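Local coordinates for protein N-formylglutamate amidohydrolase (Ralstonia eutropha, PDB 2Q7S) that binds a zinc ion and is probably a zinc-dependent hydrolase of the N-formylglutamate amidohydrolase family, at residues N170-N176 / Q248-P254; V194-G200 / N225-G230. All coordinates share one frame; numbering follows the deposited sequence.

Contact 1. Residues N170-N176 / Q248-P254; sequences NLHSMPN and QIEIRRP. With ZN (zinc ion), chain C.
Two neighbouring parallel strands of the central mixed sheet, 170-174 and 248-252, pair here, and His172, on the first of them, is a ligand of the zinc ion. Ile249 N donates to Asn170 O at 2.8 Å, and His172 N donates to Ile249 O. The same alternation continues through Ile251 N to His172 O and Met174 N to Ile251 O. Arg253 N then donates to Met174 O just past the end of its strand.

Asn170, His172 and Met174 share one face of the sheet with Gln248, Glu250 and Arg252. His172 binds zinc through ND1 at 2.0 Å, and His32 and Asp55 also bind the metal. The other ring nitrogen, NE2, donates to Asn170 OD1 at 2.7 Å. The oxygen lies in the ring plane, though NE2 stands above the Asn170 carbonyl plane; with zinc on ND1, the ring is gripped at both nitrogens. Asn170 is thus a second-shell residue that positions a zinc ligand within the same inner strand of the mixed sheet. Gln248 NE2 sits over one ring face, offset toward the rim. It donates to the anti lone pair of Glu250 OE2 at 2.9 Å. Glu250 bends at chi2 (-103°), which turns OE1 back to 3.3 Å from His172 CB.

Ser173 points to the other face, and its OG accepts from Arg253 NE, from just beyond the strand, at 3.0 Å; OG also bonds to Tyr256. Pro175 CD lies over one face of this guanidinium, whose NH2 makes a salt bridge with the zinc ligand Asp55. Farther out, Asn176 OD1 accepts from Arg252 NH1 at 2.8 Å, with amide and guanidinium nearly coplanar. Arg252 NE pairs with Asp192.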
ATOM      1  N   ASN A 170       4.936   2.324  -2.718  1.00 16.75           N
ATOM      2  CA  ASN A 170       3.644   1.801  -2.305  1.00 16.37           C
ATOM      3  C   ASN A 170       3.869   0.941  -1.030  1.00 15.73           C
ATOM      4  O   ASN A 170       4.575  -0.065  -1.067  1.00 18.04           O
ATOM      5  CB  ASN A 170       3.087   0.983  -3.507  1.00 16.83           C
ATOM      6  CG  ASN A 170       1.665   0.542  -3.324  1.00 20.59           C
ATOM      7  OD1 ASN A 170       1.396  -0.659  -3.218  1.00 23.52           O
ATOM      8  ND2 ASN A 170       0.745   1.477  -3.308  1.00 16.10           N
ATOM      9  N   LEU A 171       3.301   1.351   0.105  1.00 17.21           N
ATOM     10  CA  LEU A 171       3.751   0.914   1.391  1.00 18.39           C
ATOM     11  C   LEU A 171       2.740   0.001   2.053  1.00 17.61           C
ATOM     12  O   LEU A 171       1.566   0.356   2.135  1.00 15.05           O
ATOM     13  CB  LEU A 171       3.992   2.171   2.299  1.00 17.53           C
ATOM     14  CG  LEU A 171       4.956   3.227   1.740  1.00 15.80           C
ATOM     15  CD1 LEU A 171       5.051   4.479   2.649  1.00 18.13           C
ATOM     16  CD2 LEU A 171       6.325   2.652   1.485  1.00 19.53           C
ATOM     17  N   HIS A 172       3.216  -1.134   2.598  1.00 17.84           N
ATOM     18  CA  HIS A 172       2.353  -2.164   3.172  1.00 14.38           C
ATOM     19  C   HIS A 172       2.978  -2.834   4.362  1.00 14.66           C
ATOM     20  O   HIS A 172       4.162  -2.666   4.666  1.00 14.45           O
ATOM     21  CB  HIS A 172       2.049  -3.271   2.117  1.00 14.40           C
ATOM     22  CG  HIS A 172       1.349  -2.749   0.939  1.00 19.51           C
ATOM     23  ND1 HIS A 172      -0.023  -2.811   0.803  1.00 19.43           N
ATOM     24  CD2 HIS A 172       1.812  -2.043  -0.111  1.00 17.17           C
ATOM     25  CE1 HIS A 172      -0.361  -2.189  -0.307  1.00 24.97           C
ATOM     26  NE2 HIS A 172       0.728  -1.715  -0.876  1.00 18.84           N
ATOM     27  N   SER A 173       2.134  -3.559   5.063  1.00 16.57           N
ATOM     28  CA  SER A 173       2.584  -4.622   5.959  1.00 14.96           C
ATOM     29  C   SER A 173       1.811  -5.914   5.688  1.00 16.84           C
ATOM     30  O   SER A 173       0.696  -5.911   5.200  1.00 21.46           O
ATOM     31  CB  SER A 173       2.425  -4.186   7.420  1.00 15.52           C
ATOM     32  OG  SER A 173       1.071  -4.139   7.774  1.00 12.32           O
HETATM   33  N   MSE A 174       2.375  -7.007   6.129  1.00 16.43           N
HETATM   34  CA  MSE A 174       1.843  -8.300   5.832  1.00 16.35           C
HETATM   35  C   MSE A 174       1.881  -9.187   7.087  1.00 17.21           C
HETATM   36  O   MSE A 174       2.782  -9.038   7.956  1.00 21.14           O
HETATM   37  CB  MSE A 174       2.655  -8.904   4.674  1.00 18.56           C
HETATM   38  CG  MSE A 174       4.130  -8.815   4.851  1.00 11.11           C
HETATM   39 SE   MSE A 174       5.148  -9.733   3.464  0.75 14.08          SE
HETATM   40  CE  MSE A 174       6.749  -9.546   4.522  1.00 10.92           C
ATOM     41  N   PRO A 175       0.926 -10.127   7.190  1.00 16.08           N
ATOM     42  CA  PRO A 175       0.908 -11.062   8.296  1.00 16.64           C
ATOM     43  C   PRO A 175       1.972 -12.128   8.175  1.00 19.67           C
ATOM     44  O   PRO A 175       2.519 -12.374   7.083  1.00 21.83           O
ATOM     45  CB  PRO A 175      -0.497 -11.672   8.203  1.00 18.36           C
ATOM     46  CG  PRO A 175      -0.815 -11.583   6.780  1.00 17.25           C
ATOM     47  CD  PRO A 175      -0.207 -10.333   6.279  1.00 18.18           C
ATOM     48  N   ASN A 176       2.273 -12.769   9.294  1.00 20.05           N
ATOM     49  CA  ASN A 176       3.331 -13.730   9.322  1.00 19.52           C
ATOM     50  C   ASN A 176       2.999 -14.940   8.445  1.00 19.89           C
ATOM     51  O   ASN A 176       3.870 -15.585   7.858  1.00 20.56           O
ATOM     52  CB  ASN A 176       3.594 -14.134  10.769  1.00 24.10           C
ATOM     53  CG  ASN A 176       5.064 -14.125  11.122  1.00 24.91           C
ATOM     54  OD1 ASN A 176       5.859 -13.423  10.507  1.00 26.47           O
ATOM     55  ND2 ASN A 176       5.433 -14.913  12.111  1.00 25.59           N
ATOM     56  N   GLN A 248       6.741  -1.574  -4.659  1.00 17.72           N
ATOM     57  CA  GLN A 248       5.868  -1.924  -3.532  1.00 18.33           C
ATOM     58  C   GLN A 248       6.757  -2.446  -2.405  1.00 18.69           C
ATOM     59  O   GLN A 248       7.617  -3.280  -2.635  1.00 15.84           O
ATOM     60  CB  GLN A 248       4.858  -2.968  -3.962  1.00 17.90           C
ATOM     61  CG  GLN A 248       3.737  -3.191  -2.992  1.00 18.71           C
ATOM     62  CD  GLN A 248       2.573  -3.958  -3.582  1.00 23.93           C
ATOM     63  OE1 GLN A 248       2.123  -3.685  -4.697  1.00 24.96           O
ATOM     64  NE2 GLN A 248       2.079  -4.934  -2.836  1.00 26.93           N
ATOM     65  N   ILE A 249       6.589  -1.936  -1.191  1.00 17.11           N
ATOM     66  CA  ILE A 249       7.370  -2.416  -0.024  1.00 17.99           C
ATOM     67  C   ILE A 249       6.468  -2.976   1.066  1.00 19.86           C
ATOM     68  O   ILE A 249       5.580  -2.236   1.616  1.00 13.86           O
ATOM     69  CB  ILE A 249       8.234  -1.276   0.624  1.00 19.09           C
ATOM     70  CG1 ILE A 249       9.137  -0.610  -0.435  1.00 17.84           C
ATOM     71  CG2 ILE A 249       9.038  -1.844   1.805  1.00 17.10           C
ATOM     72  CD1 ILE A 249      10.135   0.440   0.125  1.00 18.70           C
ATOM     73  N   GLU A 250       6.730  -4.236   1.440  1.00 19.21           N
ATOM     74  CA  GLU A 250       5.906  -4.945   2.436  1.00 20.95           C
ATOM     75  C   GLU A 250       6.708  -5.287   3.689  1.00 19.41           C
ATOM     76  O   GLU A 250       7.746  -5.854   3.582  1.00 14.32           O
ATOM     77  CB  GLU A 250       5.372  -6.240   1.825  1.00 22.12           C
ATOM     78  CG  GLU A 250       4.529  -6.070   0.593  1.00 22.94           C
ATOM     79  CD  GLU A 250       3.063  -6.207   0.836  1.00 21.83           C
ATOM     80  OE1 GLU A 250       2.657  -6.472   1.989  1.00 31.40           O
ATOM     81  OE2 GLU A 250       2.303  -6.021  -0.131  1.00 31.53           O
ATOM     82  N   ILE A 251       6.194  -4.935   4.866  1.00 19.07           N
ATOM     83  CA  ILE A 251       6.831  -5.181   6.131  1.00 16.78           C
ATOM     84  C   ILE A 251       6.099  -6.288   6.917  1.00 15.23           C
ATOM     85  O   ILE A 251       4.894  -6.187   7.213  1.00 15.54           O
ATOM     86  CB  ILE A 251       6.828  -3.856   6.979  1.00 15.52           C
ATOM     87  CG1 ILE A 251       7.560  -2.738   6.242  1.00 17.80           C
ATOM     88  CG2 ILE A 251       7.419  -4.029   8.349  1.00 15.77           C
ATOM     89  CD1 ILE A 251       7.570  -1.455   7.004  1.00 16.37           C
ATOM     90  N   ARG A 252       6.839  -7.312   7.329  1.00 13.21           N
ATOM     91  CA  ARG A 252       6.302  -8.361   8.204  1.00 10.69           C
ATOM     92  C   ARG A 252       5.813  -7.710   9.535  1.00 10.42           C
ATOM     93  O   ARG A 252       6.565  -7.173  10.331  1.00 13.16           O
ATOM     94  CB  ARG A 252       7.375  -9.419   8.466  1.00 12.87           C
ATOM     95  CG  ARG A 252       6.912 -10.779   8.957  1.00 13.53           C
ATOM     96  CD  ARG A 252       8.054 -11.806   8.858  1.00 13.23           C
ATOM     97  NE  ARG A 252       9.214 -11.498   9.705  1.00 17.47           N
ATOM     98  CZ  ARG A 252       9.356 -11.941  10.955  1.00 18.98           C
ATOM     99  NH1 ARG A 252       8.401 -12.656  11.531  1.00 20.04           N
ATOM    100  NH2 ARG A 252      10.445 -11.659  11.640  1.00 19.72           N
ATOM    101  N   ARG A 253       4.525  -7.820   9.775  1.00 14.13           N
ATOM    102  CA  ARG A 253       3.821  -7.159  10.871  1.00 12.76           C
ATOM    103  C   ARG A 253       4.353  -7.365  12.274  1.00 14.32           C
ATOM    104  O   ARG A 253       4.360  -6.393  13.039  1.00 16.74           O
ATOM    105  CB  ARG A 253       2.319  -7.531  10.814  1.00 10.54           C
ATOM    106  CG  ARG A 253       1.563  -6.703   9.796  1.00 11.50           C
ATOM    107  CD  ARG A 253       0.171  -7.285   9.532  1.00 11.89           C
ATOM    108  NE  ARG A 253      -0.484  -6.681   8.381  1.00 13.08           N
ATOM    109  CZ  ARG A 253      -1.608  -7.184   7.862  1.00  5.32           C
ATOM    110  NH1 ARG A 253      -2.169  -8.224   8.430  1.00 12.60           N
ATOM    111  NH2 ARG A 253      -2.168  -6.620   6.831  1.00  9.67           N
ATOM    112  N   PRO A 254       4.810  -8.605  12.629  1.00 15.62           N
ATOM    113  CA  PRO A 254       5.362  -8.861  13.967  1.00 16.89           C
ATOM    114  C   PRO A 254       6.497  -7.944  14.332  1.00 14.38           C
ATOM    115  O   PRO A 254       6.705  -7.672  15.509  1.00 14.02           O
ATOM    116  CB  PRO A 254       5.822 -10.330  13.914  1.00 16.48           C
ATOM    117  CG  PRO A 254       5.039 -10.932  12.932  1.00 18.40           C
ATOM    118  CD  PRO A 254       4.793  -9.847  11.851  1.00 16.03           C
TER
HETATM  119 ZN    ZN C 400      -1.243  -3.727   2.069  1.00 27.23          ZN

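Contact 2. Residues V194-G200 / N225-G230; sequences VLGDRDG and NDPYKG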
ATOM      1  N   VAL A 194       9.486  -7.419   1.865  1.00 13.39           N
ATOM      2  CA  VAL A 194       9.330  -7.887   0.500  1.00 17.07           C
ATOM      3  C   VAL A 194       9.210  -6.660  -0.391  1.00 16.82           C
ATOM      4  O   VAL A 194       8.433  -5.724  -0.086  1.00 16.46           O
ATOM      5  CB  VAL A 194       8.093  -8.853   0.300  1.00 11.31           C
ATOM      6  CG1 VAL A 194       7.967  -9.326  -1.163  1.00 14.67           C
ATOM      7  CG2 VAL A 194       8.208 -10.066   1.237  1.00 15.12           C
ATOM      8  N   LEU A 195      10.006  -6.668  -1.454  1.00 13.33           N
ATOM      9  CA  LEU A 195      10.064  -5.569  -2.436  1.00 15.95           C
ATOM     10  C   LEU A 195       9.502  -6.083  -3.765  1.00 15.32           C
ATOM     11  O   LEU A 195      10.033  -6.992  -4.336  1.00 14.67           O
ATOM     12  CB  LEU A 195      11.516  -5.131  -2.627  1.00 16.94           C
ATOM     13  CG  LEU A 195      12.244  -4.702  -1.372  1.00 14.63           C
ATOM     14  CD1 LEU A 195      13.722  -4.316  -1.689  1.00 13.74           C
ATOM     15  CD2 LEU A 195      11.497  -3.568  -0.662  1.00 18.64           C
ATOM     16  N   GLY A 196       8.384  -5.517  -4.207  1.00 16.35           N
ATOM     17  CA  GLY A 196       7.754  -5.904  -5.457  1.00 17.48           C
ATOM     18  C   GLY A 196       7.943  -4.824  -6.509  1.00 17.39           C
ATOM     19  O   GLY A 196       7.587  -3.671  -6.306  1.00 15.21           O
ATOM     20  N   ASP A 197       8.506  -5.234  -7.646  1.00 17.24           N
ATOM     21  CA  ASP A 197       8.706  -4.352  -8.776  1.00 16.99           C
ATOM     22  C   ASP A 197       8.393  -5.108 -10.088  1.00 18.58           C
ATOM     23  O   ASP A 197       8.966  -4.813 -11.146  1.00 17.14           O
ATOM     24  CB  ASP A 197      10.128  -3.798  -8.708  1.00 19.36           C
ATOM     25  CG  ASP A 197      11.237  -4.916  -8.879  1.00 20.17           C
ATOM     26  OD1 ASP A 197      10.925  -6.122  -9.075  1.00 20.12           O
ATOM     27  OD2 ASP A 197      12.435  -4.567  -8.891  1.00 28.15           O
ATOM     28  N   ARG A 198       7.475  -6.081  -9.994  1.00 17.41           N
ATOM     29  CA  ARG A 198       6.970  -6.873 -11.138  1.00 18.96           C
ATOM     30  C   ARG A 198       8.155  -7.484 -11.853  1.00 17.27           C
ATOM     31  O   ARG A 198       8.399  -7.198 -13.005  1.00 19.20           O
ATOM     32  CB  ARG A 198       6.093  -6.008 -12.091  1.00 21.13           C
ATOM     33  CG  ARG A 198       5.005  -5.218 -11.358  1.00 27.72           C
ATOM     34  CD  ARG A 198       3.796  -6.033 -11.064  1.00 29.96           C
ATOM     35  NE  ARG A 198       3.104  -6.298 -12.306  1.00 31.85           N
ATOM     36  CZ  ARG A 198       1.808  -6.515 -12.445  1.00 28.85           C
ATOM     37  NH1 ARG A 198       0.972  -6.543 -11.409  1.00 24.50           N
ATOM     38  NH2 ARG A 198       1.345  -6.719 -13.665  1.00 36.50           N
ATOM     39  N   ASP A 199       8.912  -8.277 -11.094  1.00 17.21           N
ATOM     40  CA  ASP A 199      10.170  -8.924 -11.508  1.00 19.43           C
ATOM     41  C   ASP A 199      11.177  -8.017 -12.205  1.00 19.13           C
ATOM     42  O   ASP A 199      11.723  -8.358 -13.255  1.00 16.97           O
ATOM     43  CB  ASP A 199       9.870 -10.137 -12.370  1.00 17.61           C
ATOM     44  CG  ASP A 199       9.028 -11.176 -11.647  1.00 24.35           C
ATOM     45  OD1 ASP A 199       9.361 -11.512 -10.477  1.00 27.59           O
ATOM     46  OD2 ASP A 199       8.058 -11.685 -12.283  1.00 27.52           O
ATOM     47  N   GLY A 200      11.435  -6.869 -11.592  1.00 16.45           N
ATOM     48  CA  GLY A 200      12.477  -5.994 -12.055  1.00 18.48           C
ATOM     49  C   GLY A 200      12.113  -5.048 -13.178  1.00 18.45           C
ATOM     50  O   GLY A 200      13.011  -4.608 -13.888  1.00 20.61           O
ATOM     51  N   ASN A 225      10.063  -9.824  -4.872  1.00 15.32           N
ATOM     52  CA  ASN A 225       9.031 -10.492  -5.705  1.00 15.71           C
ATOM     53  C   ASN A 225       8.562 -11.850  -5.206  1.00 14.15           C
ATOM     54  O   ASN A 225       8.155 -12.720  -5.994  1.00 19.17           O
ATOM     55  CB  ASN A 225       9.496 -10.532  -7.161  1.00 13.56           C
ATOM     56  CG  ASN A 225       9.694  -9.128  -7.717  1.00 22.17           C
ATOM     57  OD1 ASN A 225       8.736  -8.390  -7.855  1.00 18.62           O
ATOM     58  ND2 ASN A 225      10.939  -8.733  -7.951  1.00 15.33           N
ATOM     59  N   ASP A 226       8.532 -11.983  -3.887  1.00 12.66           N
ATOM     60  CA  ASP A 226       8.292 -13.260  -3.199  1.00 13.91           C
ATOM     61  C   ASP A 226       7.704 -12.997  -1.789  1.00 16.30           C
ATOM     62  O   ASP A 226       8.441 -12.602  -0.875  1.00 16.51           O
ATOM     63  CB  ASP A 226       9.605 -14.010  -3.087  1.00 15.98           C
ATOM     64  CG  ASP A 226       9.444 -15.410  -2.517  1.00 21.52           C
ATOM     65  OD1 ASP A 226       8.296 -15.803  -2.204  1.00 23.76           O
ATOM     66  OD2 ASP A 226      10.465 -16.128  -2.397  1.00 26.62           O
ATOM     67  N   PRO A 227       6.377 -13.185  -1.612  1.00 16.77           N
ATOM     68  CA  PRO A 227       5.348 -13.605  -2.566  1.00 17.83           C
ATOM     69  C   PRO A 227       4.659 -12.432  -3.297  1.00 17.21           C
ATOM     70  O   PRO A 227       3.820 -12.687  -4.139  1.00 19.71           O
ATOM     71  CB  PRO A 227       4.337 -14.332  -1.680  1.00 15.66           C
ATOM     72  CG  PRO A 227       4.426 -13.557  -0.367  1.00 14.35           C
ATOM     73  CD  PRO A 227       5.792 -12.970  -0.274  1.00 16.14           C
ATOM     74  N   TYR A 228       5.056 -11.191  -3.007  1.00 15.48           N
ATOM     75  CA  TYR A 228       4.420  -9.999  -3.552  1.00 18.99           C
ATOM     76  C   TYR A 228       5.255  -9.302  -4.610  1.00 21.57           C
ATOM     77  O   TYR A 228       6.280  -8.679  -4.292  1.00 21.80           O
ATOM     78  CB  TYR A 228       4.169  -8.985  -2.449  1.00 18.19           C
ATOM     79  CG  TYR A 228       3.249  -9.481  -1.379  1.00 22.21           C
ATOM     80  CD1 TYR A 228       1.900  -9.557  -1.596  1.00 27.46           C
ATOM     81  CD2 TYR A 228       3.736  -9.868  -0.143  1.00 27.92           C
ATOM     82  CE1 TYR A 228       1.058  -9.997  -0.612  1.00 32.89           C
ATOM     83  CE2 TYR A 228       2.892 -10.311   0.845  1.00 16.44           C
ATOM     84  CZ  TYR A 228       1.561 -10.381   0.604  1.00 24.55           C
ATOM     85  OH  TYR A 228       0.708 -10.815   1.601  1.00 27.48           O
ATOM     86  N   LYS A 229       4.766  -9.361  -5.851  1.00 21.96           N
ATOM     87  CA  LYS A 229       5.427  -8.766  -7.009  1.00 19.45           C
ATOM     88  C   LYS A 229       4.939  -7.366  -7.338  1.00 19.44           C
ATOM     89  O   LYS A 229       5.541  -6.708  -8.171  1.00 22.52           O
ATOM     90  CB  LYS A 229       5.289  -9.674  -8.274  1.00 18.58           C
ATOM     91  CG  LYS A 229       5.688 -11.107  -8.071  1.00 17.99           C
ATOM     92  CD  LYS A 229       5.602 -11.948  -9.353  1.00 17.14           C
ATOM     93  CE  LYS A 229       6.617 -13.087  -9.308  1.00 19.02           C
ATOM     94  NZ  LYS A 229       6.807 -13.777 -10.638  1.00 17.00           N
ATOM     95  N   GLY A 230       3.902  -6.866  -6.672  1.00 19.00           N
ATOM     96  CA  GLY A 230       3.405  -5.492  -6.944  1.00 17.90           C
ATOM     97  C   GLY A 230       1.979  -5.566  -7.500  1.00 14.89           C
ATOM     98  O   GLY A 230       1.781  -6.448  -8.390  1.00 11.95           O
TER
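Asn225 bonds to the end of strand 193-196 through its backbone N and to the following turn through its side-chain amide. Its backbone N donates to Leu195 O at 2.9 Å. Its side-chain OD1 accepts from Asp197 N at 3.2 Å and, weakly, from Asp199 N. Its ND2 donates to Asp197 OD1 at 2.8 Å, with that oxygen in the amide plane. With CG beside its own backbone N (chi1 -61°), the amide is placed to use both ends on the turn.

Asp197 OD1 has a second donor, Gly200 N, at 2.7 Å. The two donors come from opposite faces of the carboxylate plane. Accepting from a backbone N three residues on makes this an Asx motif, which closes the turn from within.

Lys229 O accepts from Arg198 N at 2.7 Å, in the carbonyl plane. Arg198 folds back at chi2 and chi3, which brings NH1 to Gly230 O at 3.1 Å; the oxygen lies at the edge of the guanidinium. At the surface Lys229 NZ forms a salt bridge with Asp199, meeting the syn lone pair of OD2 at 2.9 Å.

The apolar part is small. Val194 CG2 meets CD of Pro227, a residue preceded by a cis peptide bond, and Val194 CG1 meets Tyr228 CB at 4.0 Å. Asp226 OD1 is hydrogen-bonded to Tyr179 OH, outside the two segments. Gly196 CA packs against Tyr228 O.

Most bonds of the contact have a side chain on at least one side; two join backbone to backbone. One asparagine serves as both donor and acceptor, and the single salt bridge adds to this where both residues are exposed.

In the fold
From the N terminus the chain first passes the zinc ligands His32 and Asp55, then enters strand 166-174, which begins contact 1. It continues through helix 178-181 to strand 193-196, where contact 2 opens. Helix 205-217 and strand 222-224 follow, and the loop 225-230 closes contact 2. Helix 233-237 leads into strand 244-252, which closes contact 1 around this smaller loop. The contacts therefore nest and do not cross. Strand 244-252 lies between strands 166-174 and 193-196, running antiparallel to the latter. Glu250 N to Val194 O is a probable hydrogen bond joining the two contacts, and Met174 SE packs on Tyr228 CE2 at 3.5 Å.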